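Local atomic coordinates of hyperosmolarity resistance protein Emb (Staphylococcus epidermidis, PDB entry 6GV5), a protein that binds fibronectin of the host extracellular matrix, so mediating adherence of Staphylococcus epidermidis to fibronectin-coated surfaces. Residues K56-L60 and I111-I115; L60-K66 and I118-E122. One frame throughout, in Å; residues are numbered along the deposited sequence.

Interaction 1 of 2, residues K56-L60 and I111-I115; sequences KMEEL and INRTI
Residues 56-60 and 111-115 are single turns of two longer alpha-helices, 40-65 and 108-123. They run in the same direction. The short axes pass 9.5 Å apart at closest approach and cross at +24°. The register pairs Lys56 with Ile111, CA to CA 6.6 Å, and Leu60 with Ile115, CA to CA 5.6 Å. Each turn is closed by its own backbone bond: Leu60 N to Lys56 O at 2.8 Å and Ile115 N to Ile111 O at 2.9 Å.

Ile111 and Ile115 both point toward helix 40-65. Ile115, with chi1 m and chi2 t, sets CD1 3.3 Å from Lys56 O and 3.8 Å from Glu59 CB. Its CG1 lies 3.8 Å from Leu60 CB. Ile111 (m, m) brings CD1 to 3.7 Å from Met57 SD and CG2 to 4.2 Å from Leu60 CB. Leu60 (t, p) also meets Thr114, CD1 to CG2 3.9 Å. Ile97 of helix 81-99 touches Leu60, Ile111 and Thr114, so this is the interior of the three-helix bundle of the FIVAR region.

At the margin Lys56 bends at chi1 and chi2, both m, then extends through chi3 and chi4, both t. Its NZ donates to Asn112 OD1 at 2.9 Å and makes a long salt bridge to Glu59 OE2 at 3.7 Å. The contact is thus apolar at its centre, and its one cross-segment hydrogen bond lies at the edge.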
loop_
_atom_site.group_PDB
_atom_site.type_symbol
_atom_site.label_atom_id
_atom_site.label_comp_id
_atom_site.label_asym_id
_atom_site.label_seq_id
_atom_site.Cartn_x
_atom_site.Cartn_y
_atom_site.Cartn_z
ATOM N N LYS A 56 0.062 -1.185 -4.924
ATOM C CA LYS A 56 -0.245 -2.175 -3.902
ATOM C C LYS A 56 -1.012 -1.531 -2.757
ATOM O O LYS A 56 -1.923 -2.145 -2.184
ATOM C CB LYS A 56 1.035 -2.817 -3.386
ATOM C CG LYS A 56 1.701 -3.739 -4.404
ATOM C CD LYS A 56 0.823 -4.948 -4.683
ATOM C CE LYS A 56 1.455 -5.887 -5.702
ATOM N NZ LYS A 56 0.531 -7.003 -6.054
ATOM N N MET A 57 -0.662 -0.288 -2.417
ATOM C CA MET A 57 -1.386 0.413 -1.369
ATOM C C MET A 57 -2.814 0.727 -1.802
ATOM O O MET A 57 -3.738 0.696 -0.984
ATOM C CB MET A 57 -0.653 1.690 -0.970
ATOM C CG MET A 57 0.567 1.429 -0.116
ATOM S SD MET A 57 0.186 0.565 1.420
ATOM C CE MET A 57 -0.858 1.787 2.199
ATOM N N GLU A 58 -3.020 1.052 -3.087
ATOM C CA GLU A 58 -4.376 1.173 -3.609
ATOM C C GLU A 58 -5.143 -0.129 -3.410
ATOM O O GLU A 58 -6.300 -0.119 -2.973
ATOM C CB GLU A 58 -4.347 1.553 -5.093
ATOM C CG GLU A 58 -3.921 2.979 -5.364
ATOM C CD GLU A 58 -3.917 3.312 -6.845
ATOM O OE1 GLU A 58 -3.927 2.369 -7.666
ATOM O OE2 GLU A 58 -3.908 4.514 -7.186
ATOM N N GLU A 59 -4.515 -1.262 -3.761
ATOM C CA GLU A 59 -5.159 -2.556 -3.579
ATOM C C GLU A 59 -5.475 -2.813 -2.112
ATOM O O GLU A 59 -6.555 -3.328 -1.780
ATOM C CB GLU A 59 -4.255 -3.671 -4.094
ATOM C CG GLU A 59 -4.011 -3.706 -5.585
ATOM C CD GLU A 59 -3.189 -4.920 -5.975
ATOM O OE1 GLU A 59 -3.421 -5.997 -5.384
ATOM O OE2 GLU A 59 -2.306 -4.796 -6.850
ATOM N N LEU A 60 -4.537 -2.494 -1.228
ATOM C CA LEU A 60 -4.764 -2.708 0.195
ATOM C C LEU A 60 -5.892 -1.826 0.709
ATOM O O LEU A 60 -6.752 -2.291 1.471
ATOM C CB LEU A 60 -3.480 -2.446 0.972
ATOM C CG LEU A 60 -3.614 -2.620 2.492
ATOM C CD1 LEU A 60 -3.903 -4.050 2.901
ATOM C CD2 LEU A 60 -2.341 -2.109 3.157
ATOM N N ILE A 111 3.265 -5.501 2.041
ATOM C CA ILE A 111 1.918 -5.081 1.664
ATOM C C ILE A 111 1.202 -6.209 0.933
ATOM O O ILE A 111 0.038 -6.524 1.212
ATOM C CB ILE A 111 1.976 -3.810 0.798
ATOM C CG1 ILE A 111 2.652 -2.674 1.561
ATOM C CG2 ILE A 111 0.579 -3.415 0.331
ATOM C CD1 ILE A 111 1.980 -2.306 2.838
ATOM N N ASN A 112 1.886 -6.837 -0.022
ATOM C CA ASN A 112 1.238 -7.886 -0.794
ATOM C C ASN A 112 0.821 -9.035 0.112
ATOM O O ASN A 112 -0.261 -9.608 -0.062
ATOM C CB ASN A 112 2.163 -8.380 -1.907
ATOM C CG ASN A 112 1.421 -9.178 -2.958
ATOM O OD1 ASN A 112 0.529 -8.659 -3.631
ATOM N ND2 ASN A 112 1.778 -10.450 -3.097
ATOM N N ARG A 113 1.652 -9.370 1.104
ATOM C CA ARG A 113 1.290 -10.433 2.032
ATOM C C ARG A 113 0.015 -10.080 2.783
ATOM O O ARG A 113 -0.881 -10.918 2.940
ATOM C CB ARG A 113 2.429 -10.691 3.014
ATOM C CG ARG A 113 2.167 -11.864 3.943
ATOM C CD ARG A 113 3.393 -12.219 4.768
ATOM N NE ARG A 113 4.517 -12.647 3.938
ATOM C CZ ARG A 113 4.637 -13.858 3.402
ATOM N NH1 ARG A 113 3.695 -14.774 3.596
ATOM N NH2 ARG A 113 5.701 -14.154 2.668
ATOM N N THR A 114 -0.085 -8.835 3.249
ATOM C CA THR A 114 -1.287 -8.419 3.964
ATOM C C THR A 114 -2.513 -8.462 3.058
ATOM O O THR A 114 -3.590 -8.904 3.482
ATOM C CB THR A 114 -1.101 -7.020 4.541
ATOM O OG1 THR A 114 0.080 -6.989 5.352
ATOM C CG2 THR A 114 -2.302 -6.641 5.391
ATOM N N ILE A 115 -2.378 -7.991 1.815
ATOM C CA ILE A 115 -3.475 -8.072 0.860
ATOM C C ILE A 115 -3.912 -9.518 0.689
ATOM O O ILE A 115 -5.113 -9.835 0.684
ATOM C CB ILE A 115 -3.064 -7.457 -0.493
ATOM C CG1 ILE A 115 -2.801 -5.954 -0.372
ATOM C CG2 ILE A 115 -4.147 -7.714 -1.532
ATOM C CD1 ILE A 115 -1.978 -5.406 -1.535
#

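Interaction 2 of 2, residues L60-K66 and I118-E122; sequences LKVAVAK and INDAE
Both segments are helical, 60-65 and 118-122, and point the same way. Their axes cross at +34° and come no nearer than 10.9 Å. Ala63 faces Ile118, CA to CA 6.9 Å. Lys66 leaves helical phi/psi after helix 40-65 and is also the N-cap residue of helix 67-73.

The apolar contacts gather on Ile118 (m, t). Its CG2 lies 3.9 Å from Ala63 CB. Its CD1 lies 3.9 Å from Leu60 CD1 and 3.9 Å from Val64 CG2. Ala90 and Ile91 of helix 81-99 also touch Ile118, which places it inside the three-helix bundle of the FIVAR region.

The polar contacts centre on Glu122. Lys66, with chi1 p and chi3 m, forms a salt bridge from NZ to Glu122 OE2 at 3.1 Å. His126 NE2 is also hydrogen-bonded to this oxygen. Water 1 donates to Ala63 O at 2.8 Å and to Glu122 OE1 at 3.0 Å. Both carboxylate oxygens are therefore engaged, and charge and water bridge the wider gap beyond Ile118.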
loop_
_atom_site.group_PDB
_atom_site.type_symbol
_atom_site.label_atom_id
_atom_site.label_comp_id
_atom_site.label_asym_id
_atom_site.label_seq_id
_atom_site.Cartn_x
_atom_site.Cartn_y
_atom_site.Cartn_z
ATOM N N LEU A 60 -4.537 -2.494 -1.228
ATOM C CA LEU A 60 -4.764 -2.708 0.195
ATOM C C LEU A 60 -5.892 -1.826 0.709
ATOM O O LEU A 60 -6.752 -2.291 1.471
ATOM C CB LEU A 60 -3.480 -2.446 0.972
ATOM C CG LEU A 60 -3.614 -2.620 2.492
ATOM C CD1 LEU A 60 -3.903 -4.050 2.901
ATOM C CD2 LEU A 60 -2.341 -2.109 3.157
ATOM N N LYS A 61 -5.914 -0.552 0.301
ATOM C CA LYS A 61 -6.961 0.349 0.768
ATOM C C LYS A 61 -8.340 -0.118 0.322
ATOM O O LYS A 61 -9.315 0.024 1.066
ATOM C CB LYS A 61 -6.685 1.771 0.273
ATOM C CG LYS A 61 -5.620 2.487 1.095
ATOM C CD LYS A 61 -5.279 3.867 0.538
ATOM C CE LYS A 61 -4.507 4.704 1.558
ATOM N NZ LYS A 61 -4.154 6.057 0.998
ATOM N N VAL A 62 -8.453 -0.670 -0.890
ATOM C CA VAL A 62 -9.727 -1.208 -1.345
ATOM C C VAL A 62 -10.105 -2.422 -0.515
ATOM O O VAL A 62 -11.257 -2.562 -0.092
ATOM C CB VAL A 62 -9.661 -1.552 -2.840
ATOM C CG1 VAL A 62 -10.891 -2.350 -3.278
ATOM C CG2 VAL A 62 -9.546 -0.271 -3.662
ATOM N N ALA A 63 -9.140 -3.314 -0.263
ATOM C CA ALA A 63 -9.443 -4.534 0.479
ATOM C C ALA A 63 -9.931 -4.214 1.880
ATOM O O ALA A 63 -10.831 -4.887 2.407
ATOM C CB ALA A 63 -8.210 -5.432 0.550
ATOM N N VAL A 64 -9.350 -3.192 2.504
ATOM C CA VAL A 64 -9.762 -2.796 3.847
ATOM C C VAL A 64 -11.081 -2.034 3.799
ATOM O O VAL A 64 -11.984 -2.288 4.596
ATOM C CB VAL A 64 -8.645 -1.969 4.510
ATOM C CG1 VAL A 64 -9.126 -1.350 5.811
ATOM C CG2 VAL A 64 -7.428 -2.838 4.740
ATOM N N ALA A 65 -11.220 -1.115 2.844
ATOM C CA ALA A 65 -12.392 -0.253 2.820
ATOM C C ALA A 65 -13.670 -1.011 2.511
ATOM O O ALA A 65 -14.751 -0.543 2.878
ATOM C CB ALA A 65 -12.212 0.866 1.796
ATOM N N LYS A 66 -13.579 -2.158 1.835
ATOM C CA LYS A 66 -14.768 -2.915 1.479
ATOM C C LYS A 66 -15.266 -3.820 2.608
ATOM O O LYS A 66 -16.199 -4.586 2.389
ATOM C CB LYS A 66 -14.490 -3.755 0.227
ATOM C CG LYS A 66 -13.529 -4.911 0.444
ATOM C CD LYS A 66 -13.225 -5.676 -0.849
ATOM C CE LYS A 66 -14.453 -6.361 -1.408
ATOM N NZ LYS A 66 -14.102 -7.221 -2.578
ATOM N N ILE A 118 -5.938 -10.827 3.634
ATOM C CA ILE A 118 -7.317 -10.341 3.584
ATOM C C ILE A 118 -8.104 -11.082 2.508
ATOM O O ILE A 118 -9.229 -11.538 2.741
ATOM C CB ILE A 118 -7.341 -8.823 3.342
ATOM C CG1 ILE A 118 -6.748 -8.077 4.540
ATOM C CG2 ILE A 118 -8.760 -8.348 3.057
ATOM C CD1 ILE A 118 -6.441 -6.612 4.259
ATOM N N ASN A 119 -7.526 -11.203 1.305
ATOM C CA ASN A 119 -8.236 -11.849 0.209
ATOM C C ASN A 119 -8.517 -13.314 0.508
ATOM O O ASN A 119 -9.600 -13.815 0.193
ATOM C CB ASN A 119 -7.435 -11.708 -1.084
ATOM C CG ASN A 119 -7.408 -10.280 -1.598
ATOM O OD1 ASN A 119 -8.208 -9.441 -1.186
ATOM N ND2 ASN A 119 -6.488 -9.999 -2.513
ATOM N N ASP A 120 -7.554 -14.023 1.110
ATOM C CA ASP A 120 -7.788 -15.416 1.476
ATOM C C ASP A 120 -8.930 -15.524 2.479
ATOM O O ASP A 120 -9.817 -16.376 2.346
ATOM C CB ASP A 120 -6.517 -16.033 2.062
ATOM C CG ASP A 120 -5.447 -16.294 1.008
ATOM O OD1 ASP A 120 -5.732 -16.134 -0.199
ATOM O OD2 ASP A 120 -4.318 -16.662 1.395
ATOM N N ALA A 121 -8.919 -14.665 3.498
ATOM C CA ALA A 121 -9.979 -14.714 4.496
ATOM C C ALA A 121 -11.322 -14.325 3.891
ATOM O O ALA A 121 -12.363 -14.899 4.243
ATOM C CB ALA A 121 -9.639 -13.805 5.679
ATOM N N GLU A 122 -11.337 -13.330 3.003
ATOM C CA GLU A 122 -12.584 -12.932 2.370
ATOM C C GLU A 122 -13.152 -14.073 1.538
ATOM O O GLU A 122 -14.365 -14.320 1.548
ATOM C CB GLU A 122 -12.360 -11.701 1.499
ATOM C CG GLU A 122 -13.634 -11.159 0.876
ATOM C CD GLU A 122 -13.368 -10.063 -0.137
ATOM O OE1 GLU A 122 -12.385 -9.305 0.037
ATOM O OE2 GLU A 122 -14.148 -9.965 -1.109
HETATM O O HOH W 1 -12.011 -7.390 2.291
#

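Interactions 1 and 2 join the same two helices, 40-65 and 108-123, with centres 8 Å apart. Leu60 belongs to both and makes the apolar seam continuous between them. Interaction 1 lies about 5 Å from the centre of the chain and is mostly buried. Interaction 2 lies about 12 Å from it, is partly buried, and covers less surface, 228 against 371 Å². The axes are closer in the first, and aliphatic side chains dominate there. In the second a small alanine faces the isoleucine, and a salt bridge and a water take a larger share. Helix 81-99 packs against both and completes the bundle.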